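Local coordinates for protein SusD homolog (Bacteroides thetaiotaomicron VPI-5482, PDB 3IV0) that probably binds glycans at the outer membrane surface for uptake, although its own ligand is not established, at residues W14-F25 and I104-M115. Numbering follows the deposited sequence.
Sequences WAQGNETNAEAF and ILLAEIDKVPGM
At one end of the helical SusD-family fold, the N-terminal turn that leads into helix 19-39 lies against the C-terminal end of helix 93-108 and the 109-115 segment that follows, with Trp-14 at the centre of the contact. Glu-108 CB sits over one face of the indole, 3.4 Å from the centroid of the Trp-14 five-membered ring and 9° off its normal, a CH-pi contact. With CG anti to the carbonyl carbon (chi1 -56°), Trp-14 swings its indole over the last turn of helix 93-108, where Trp-14 CH2 lies 4.0 Å from Leu-105 CG and Trp-14 CZ3 meets Ile-109 CB. Val-112 CG2 reaches the indole edge, 3.8 Å from Trp-14 CE3, while Trp-14 CZ2 stands over the centre of the Phe-25 ring. Phe-25 carries the apolar surface on to Ile-104, Phe-25 CZ lying 3.8 Å from Ile-104 CG2. Near the helix start, Ala-22 CB meets Ile-109 CD1, and Val-112 CG1 lies 3.6 Å from Asn-18 CA. Asn-18 caps helix 19-39, its OD1 taking the N-H of Asn-21 at 2.8 Å. The Glu-108 chain bends at chi2 (-62°), and its OE1 receives Lys-111 NZ through the syn lone pair in a salt bridge of 2.8 Å. No hydrogen bond bridges the two segments; the contact is mainly apolar, centred on the indole, with a CA-H...O contact from Val-112 CA to Trp-14 O (3.4 Å).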
ATOM      1  N   TRP A  14     -32.202  -1.385  -5.570  1.00 22.69           N
ATOM      2  CA  TRP A  14     -32.125  -0.244  -4.655  1.00 23.00           C
ATOM      3  C   TRP A  14     -33.507   0.259  -4.227  1.00 23.50           C
ATOM      4  O   TRP A  14     -33.801   0.331  -3.036  1.00 22.76           O
ATOM      5  CB  TRP A  14     -31.315   0.894  -5.283  1.00 19.94           C
ATOM      6  CG  TRP A  14     -29.917   0.462  -5.704  1.00 17.61           C
ATOM      7  CD1 TRP A  14     -29.500   0.069  -6.955  1.00 19.30           C
ATOM      8  CD2 TRP A  14     -28.761   0.393  -4.859  1.00 17.86           C
ATOM      9  NE1 TRP A  14     -28.149  -0.261  -6.922  1.00 19.95           N
ATOM     10  CE2 TRP A  14     -27.684  -0.061  -5.652  1.00 17.33           C
ATOM     11  CE3 TRP A  14     -28.544   0.650  -3.508  1.00 15.69           C
ATOM     12  CZ2 TRP A  14     -26.408  -0.230  -5.137  1.00 15.19           C
ATOM     13  CZ3 TRP A  14     -27.279   0.473  -3.004  1.00 16.11           C
ATOM     14  CH2 TRP A  14     -26.234   0.030  -3.814  1.00 16.30           C
ATOM     15  N   ALA A  15     -34.342   0.625  -5.206  1.00 25.23           N
ATOM     16  CA  ALA A  15     -35.662   1.209  -4.920  1.00 27.13           C
ATOM     17  C   ALA A  15     -36.558   0.272  -4.128  1.00 26.75           C
ATOM     18  O   ALA A  15     -37.388   0.730  -3.349  1.00 26.45           O
ATOM     19  CB  ALA A  15     -36.356   1.622  -6.209  1.00 25.45           C
ATOM     20  N   GLN A  16     -36.378  -1.030  -4.311  1.00 27.44           N
ATOM     21  CA  GLN A  16     -37.089  -2.010  -3.498  1.00 29.83           C
ATOM     22  C   GLN A  16     -36.150  -2.792  -2.580  1.00 30.00           C
ATOM     23  O   GLN A  16     -36.432  -3.923  -2.201  1.00 29.45           O
ATOM     24  CB  GLN A  16     -37.867  -2.958  -4.409  1.00 33.01           C
ATOM     25  CG  GLN A  16     -38.697  -2.234  -5.470  1.00 38.24           C
ATOM     26  CD  GLN A  16     -39.668  -1.241  -4.849  1.00 43.91           C
ATOM     27  OE1 GLN A  16     -40.211  -1.488  -3.770  1.00 48.90           O
ATOM     28  NE2 GLN A  16     -39.890  -0.114  -5.528  1.00 47.87           N
ATOM     29  N   GLY A  17     -35.029  -2.181  -2.207  1.00 27.68           N
ATOM     30  CA  GLY A  17     -34.048  -2.847  -1.351  1.00 25.76           C
ATOM     31  C   GLY A  17     -34.099  -2.401   0.095  1.00 26.56           C
ATOM     32  O   GLY A  17     -35.104  -1.878   0.577  1.00 25.88           O
ATOM     33  N   ASN A  18     -32.980  -2.566   0.792  1.00 23.36           N
ATOM     34  CA  ASN A  18     -32.909  -2.346   2.218  1.00 22.19           C
ATOM     35  C   ASN A  18     -31.449  -2.224   2.618  1.00 21.44           C
ATOM     36  O   ASN A  18     -30.585  -2.433   1.768  1.00 21.39           O
ATOM     37  CB  ASN A  18     -33.550  -3.534   2.962  1.00 24.04           C
ATOM     38  CG  ASN A  18     -32.998  -4.882   2.497  1.00 30.92           C
ATOM     39  OD1 ASN A  18     -31.785  -5.117   2.503  1.00 21.79           O
ATOM     40  ND2 ASN A  18     -33.887  -5.773   2.090  1.00 32.84           N
ATOM     41  N   GLU A  19     -31.180  -1.859   3.871  1.00 21.85           N
ATOM     42  CA  GLU A  19     -29.811  -1.696   4.378  1.00 21.95           C
ATOM     43  C   GLU A  19     -28.942  -2.911   4.128  1.00 21.63           C
ATOM     44  O   GLU A  19     -27.762  -2.782   3.796  1.00 18.54           O
ATOM     45  CB  GLU A  19     -29.800  -1.374   5.888  1.00 22.17           C
ATOM     46  CG  GLU A  19     -28.396  -1.304   6.534  1.00 25.95           C
ATOM     47  CD  GLU A  19     -28.410  -0.972   8.036  1.00 28.74           C
ATOM     48  OE1 GLU A  19     -29.353  -0.279   8.502  1.00 34.80           O
ATOM     49  OE2 GLU A  19     -27.452  -1.391   8.747  1.00 36.47           O
ATOM     50  N   THR A  20     -29.486  -4.095   4.345  1.00 18.14           N
ATOM     51  CA  THR A  20     -28.712  -5.321   4.214  1.00 18.83           C
ATOM     52  C   THR A  20     -28.195  -5.504   2.788  1.00 19.47           C
ATOM     53  O   THR A  20     -27.002  -5.819   2.570  1.00 17.82           O
ATOM     54  CB  THR A  20     -29.581  -6.532   4.651  1.00 21.17           C
ATOM     55  OG1 THR A  20     -29.911  -6.356   6.032  1.00 25.79           O
ATOM     56  CG2 THR A  20     -28.830  -7.824   4.473  1.00 21.36           C
ATOM     57  N   ASN A  21     -29.037  -5.254   1.798  1.00 17.28           N
ATOM     58  CA  ASN A  21     -28.623  -5.405   0.415  1.00 18.35           C
ATOM     59  C   ASN A  21     -27.671  -4.282  -0.003  1.00 16.25           C
ATOM     60  O   ASN A  21     -26.710  -4.520  -0.746  1.00 16.36           O
ATOM     61  CB  ASN A  21     -29.851  -5.466  -0.474  1.00 20.95           C
ATOM     62  CG  ASN A  21     -30.690  -6.690  -0.192  1.00 23.95           C
ATOM     63  OD1 ASN A  21     -30.288  -7.560   0.591  1.00 27.65           O
ATOM     64  ND2 ASN A  21     -31.846  -6.772  -0.822  1.00 32.13           N
ATOM     65  N   ALA A  22     -27.902  -3.085   0.498  1.00 15.76           N
ATOM     66  CA  ALA A  22     -26.978  -1.986   0.220  1.00 15.47           C
ATOM     67  C   ALA A  22     -25.606  -2.297   0.812  1.00 15.57           C
ATOM     68  O   ALA A  22     -24.586  -2.032   0.157  1.00 14.71           O
ATOM     69  CB  ALA A  22     -27.507  -0.651   0.746  1.00 17.87           C
ATOM     70  N   GLU A  23     -25.558  -2.861   2.014  1.00 13.73           N
ATOM     71  CA  GLU A  23     -24.294  -3.233   2.619  1.00 13.12           C
ATOM     72  C   GLU A  23     -23.604  -4.341   1.844  1.00 14.58           C
ATOM     73  O   GLU A  23     -22.393  -4.287   1.683  1.00 14.29           O
ATOM     74  CB  GLU A  23     -24.445  -3.587   4.089  1.00 14.36           C
ATOM     75  CG  GLU A  23     -23.103  -3.718   4.830  1.00 16.57           C
ATOM     76  CD  GLU A  23     -23.238  -3.604   6.337  1.00 19.74           C
ATOM     77  OE1 GLU A  23     -24.299  -4.027   6.871  1.00 20.73           O
ATOM     78  OE2 GLU A  23     -22.300  -3.097   7.003  1.00 20.22           O
ATOM     79  N   ALA A  24     -24.328  -5.351   1.364  1.00 13.14           N
ATOM     80  CA  ALA A  24     -23.743  -6.381   0.519  1.00 13.62           C
ATOM     81  C   ALA A  24     -23.143  -5.785  -0.736  1.00 13.29           C
ATOM     82  O   ALA A  24     -22.050  -6.208  -1.174  1.00 13.41           O
ATOM     83  CB  ALA A  24     -24.785  -7.502   0.191  1.00 15.35           C
ATOM     84  N   PHE A  25     -23.820  -4.815  -1.325  1.00 12.83           N
ATOM     85  CA  PHE A  25     -23.293  -4.165  -2.499  1.00 12.64           C
ATOM     86  C   PHE A  25     -21.995  -3.419  -2.157  1.00 11.40           C
ATOM     87  O   PHE A  25     -21.016  -3.539  -2.879  1.00 12.18           O
ATOM     88  CB  PHE A  25     -24.331  -3.244  -3.120  1.00 13.27           C
ATOM     89  CG  PHE A  25     -23.961  -2.763  -4.484  1.00 12.84           C
ATOM     90  CD1 PHE A  25     -23.158  -1.663  -4.633  1.00 13.95           C
ATOM     91  CD2 PHE A  25     -24.360  -3.443  -5.620  1.00 18.36           C
ATOM     92  CE1 PHE A  25     -22.803  -1.227  -5.867  1.00 14.64           C
ATOM     93  CE2 PHE A  25     -24.008  -2.990  -6.876  1.00 17.21           C
ATOM     94  CZ  PHE A  25     -23.202  -1.884  -6.994  1.00 16.84           C
ATOM     95  N   ILE A 104     -22.068   3.543  -8.813  1.00 12.03           N
ATOM     96  CA  ILE A 104     -23.440   3.062  -8.749  1.00 12.10           C
ATOM     97  C   ILE A 104     -24.028   3.249  -7.374  1.00 13.31           C
ATOM     98  O   ILE A 104     -25.122   3.783  -7.228  1.00 13.76           O
ATOM     99  CB  ILE A 104     -23.547   1.607  -9.212  1.00 13.64           C
ATOM    100  CG1 ILE A 104     -23.285   1.507 -10.717  1.00 14.00           C
ATOM    101  CG2 ILE A 104     -24.929   1.008  -8.825  1.00 15.55           C
ATOM    102  CD1 ILE A 104     -22.969   0.150 -11.222  1.00 17.03           C
ATOM    103  N   LEU A 105     -23.343   2.796  -6.340  1.00 12.26           N
ATOM    104  CA  LEU A 105     -23.875   2.962  -4.985  1.00 12.79           C
ATOM    105  C   LEU A 105     -24.164   4.433  -4.712  1.00 13.06           C
ATOM    106  O   LEU A 105     -25.216   4.794  -4.152  1.00 13.88           O
ATOM    107  CB  LEU A 105     -22.900   2.376  -3.940  1.00 11.51           C
ATOM    108  CG  LEU A 105     -23.360   2.470  -2.478  1.00 12.14           C
ATOM    109  CD1 LEU A 105     -22.772   1.364  -1.592  1.00 13.32           C
ATOM    110  CD2 LEU A 105     -23.007   3.795  -1.846  1.00 14.04           C
ATOM    111  N   LEU A 106     -23.251   5.311  -5.078  1.00 11.79           N
ATOM    112  CA  LEU A 106     -23.437   6.720  -4.761  1.00 13.37           C
ATOM    113  C   LEU A 106     -24.662   7.286  -5.518  1.00 14.66           C
ATOM    114  O   LEU A 106     -25.371   8.150  -4.989  1.00 17.00           O
ATOM    115  CB  LEU A 106     -22.160   7.523  -5.046  1.00 13.00           C
ATOM    116  CG  LEU A 106     -21.019   7.182  -4.086  1.00 11.26           C
ATOM    117  CD1 LEU A 106     -19.691   7.681  -4.666  1.00 13.25           C
ATOM    118  CD2 LEU A 106     -21.306   7.774  -2.705  1.00 14.15           C
ATOM    119  N   ALA A 107     -24.906   6.797  -6.721  1.00 14.00           N
ATOM    120  CA  ALA A 107     -26.029   7.261  -7.553  1.00 16.03           C
ATOM    121  C   ALA A 107     -27.358   6.672  -7.114  1.00 17.25           C
ATOM    122  O   ALA A 107     -28.430   7.278  -7.411  1.00 20.12           O
ATOM    123  CB  ALA A 107     -25.758   6.889  -8.997  1.00 17.26           C
ATOM    124  N   GLU A 108     -27.365   5.498  -6.485  1.00 14.81           N
ATOM    125  CA  GLU A 108     -28.616   4.760  -6.259  1.00 14.57           C
ATOM    126  C   GLU A 108     -29.029   4.623  -4.806  1.00 16.84           C
ATOM    127  O   GLU A 108     -30.208   4.371  -4.536  1.00 17.11           O
ATOM    128  CB  GLU A 108     -28.527   3.371  -6.871  1.00 15.85           C
ATOM    129  CG  GLU A 108     -28.223   3.282  -8.355  1.00 18.46           C
ATOM    130  CD  GLU A 108     -29.284   3.923  -9.229  1.00 22.44           C
ATOM    131  OE1 GLU A 108     -30.428   4.063  -8.761  1.00 23.90           O
ATOM    132  OE2 GLU A 108     -28.960   4.323 -10.356  1.00 28.63           O
ATOM    133  N   ILE A 109     -28.110   4.719  -3.858  1.00 15.29           N
ATOM    134  CA  ILE A 109     -28.420   4.373  -2.468  1.00 14.96           C
ATOM    135  C   ILE A 109     -29.526   5.261  -1.822  1.00 15.46           C
ATOM    136  O   ILE A 109     -30.218   4.804  -0.911  1.00 16.18           O
ATOM    137  CB  ILE A 109     -27.135   4.341  -1.557  1.00 15.07           C
ATOM    138  CG1 ILE A 109     -27.431   3.566  -0.264  1.00 14.99           C
ATOM    139  CG2 ILE A 109     -26.583   5.762  -1.277  1.00 14.96           C
ATOM    140  CD1 ILE A 109     -26.134   3.181   0.483  1.00 14.74           C
ATOM    141  N   ASP A 110     -29.678   6.496  -2.283  1.00 17.12           N
ATOM    142  CA  ASP A 110     -30.741   7.381  -1.754  1.00 17.72           C
ATOM    143  C   ASP A 110     -32.129   6.831  -2.062  1.00 19.84           C
ATOM    144  O   ASP A 110     -33.106   7.222  -1.403  1.00 20.93           O
ATOM    145  CB  ASP A 110     -30.631   8.798  -2.338  1.00 19.69           C
ATOM    146  CG  ASP A 110     -29.502   9.599  -1.746  1.00 22.82           C
ATOM    147  OD1 ASP A 110     -29.091   9.269  -0.634  1.00 23.09           O
ATOM    148  OD2 ASP A 110     -29.037  10.577  -2.392  1.00 28.63           O
ATOM    149  N   LYS A 111     -32.217   5.923  -3.022  1.00 17.99           N
ATOM    150  CA  LYS A 111     -33.493   5.270  -3.352  1.00 18.93           C
ATOM    151  C   LYS A 111     -33.945   4.196  -2.378  1.00 19.69           C
ATOM    152  O   LYS A 111     -35.120   3.817  -2.380  1.00 21.11           O
ATOM    153  CB  LYS A 111     -33.435   4.709  -4.765  1.00 17.65           C
ATOM    154  CG  LYS A 111     -33.252   5.790  -5.804  1.00 19.43           C
ATOM    155  CD  LYS A 111     -33.149   5.195  -7.195  1.00 23.16           C
ATOM    156  CE  LYS A 111     -32.858   6.268  -8.253  1.00 26.58           C
ATOM    157  NZ  LYS A 111     -32.543   5.650  -9.571  1.00 30.87           N
ATOM    158  N   VAL A 112     -33.053   3.678  -1.549  1.00 18.27           N
ATOM    159  CA  VAL A 112     -33.402   2.624  -0.594  1.00 18.33           C
ATOM    160  C   VAL A 112     -34.407   3.150   0.444  1.00 19.97           C
ATOM    161  O   VAL A 112     -34.140   4.100   1.192  1.00 20.48           O
ATOM    162  CB  VAL A 112     -32.167   2.098   0.135  1.00 18.42           C
ATOM    163  CG1 VAL A 112     -32.588   1.043   1.137  1.00 20.08           C
ATOM    164  CG2 VAL A 112     -31.182   1.514  -0.871  1.00 18.79           C
ATOM    165  N   PRO A 113     -35.612   2.554   0.459  1.00 24.36           N
ATOM    166  CA  PRO A 113     -36.686   3.072   1.301  1.00 26.49           C
ATOM    167  C   PRO A 113     -36.471   2.913   2.801  1.00 28.38           C
ATOM    168  O   PRO A 113     -36.302   1.815   3.301  1.00 30.68           O
ATOM    169  CB  PRO A 113     -37.923   2.298   0.815  1.00 27.50           C
ATOM    170  CG  PRO A 113     -37.419   1.078   0.200  1.00 27.27           C
ATOM    171  CD  PRO A 113     -36.031   1.406  -0.350  1.00 24.86           C
ATOM    172  N   GLY A 114     -36.438   4.049   3.492  1.00 30.57           N
ATOM    173  CA  GLY A 114     -36.447   4.104   4.952  1.00 30.87           C
ATOM    174  C   GLY A 114     -35.285   3.497   5.707  1.00 31.01           C
ATOM    175  O   GLY A 114     -35.415   3.181   6.894  1.00 32.41           O
HETATM  176  N   MSE A 115     -34.127   3.337   5.068  1.00 28.04           N
HETATM  177  CA  MSE A 115     -33.015   2.763   5.819  1.00 25.54           C
HETATM  178  C   MSE A 115     -32.449   3.793   6.780  1.00 23.07           C
HETATM  179  O   MSE A 115     -32.691   4.998   6.661  1.00 24.21           O
HETATM  180  CB  MSE A 115     -31.926   2.165   4.923  1.00 29.27           C
HETATM  181  CG  MSE A 115     -31.123   3.169   4.181  1.00 21.90           C
HETATM  182 SE   MSE A 115     -29.596   2.539   3.055  0.75 18.63          SE
HETATM  183  CE  MSE A 115     -28.365   2.279   4.313  1.00 24.40           C
TER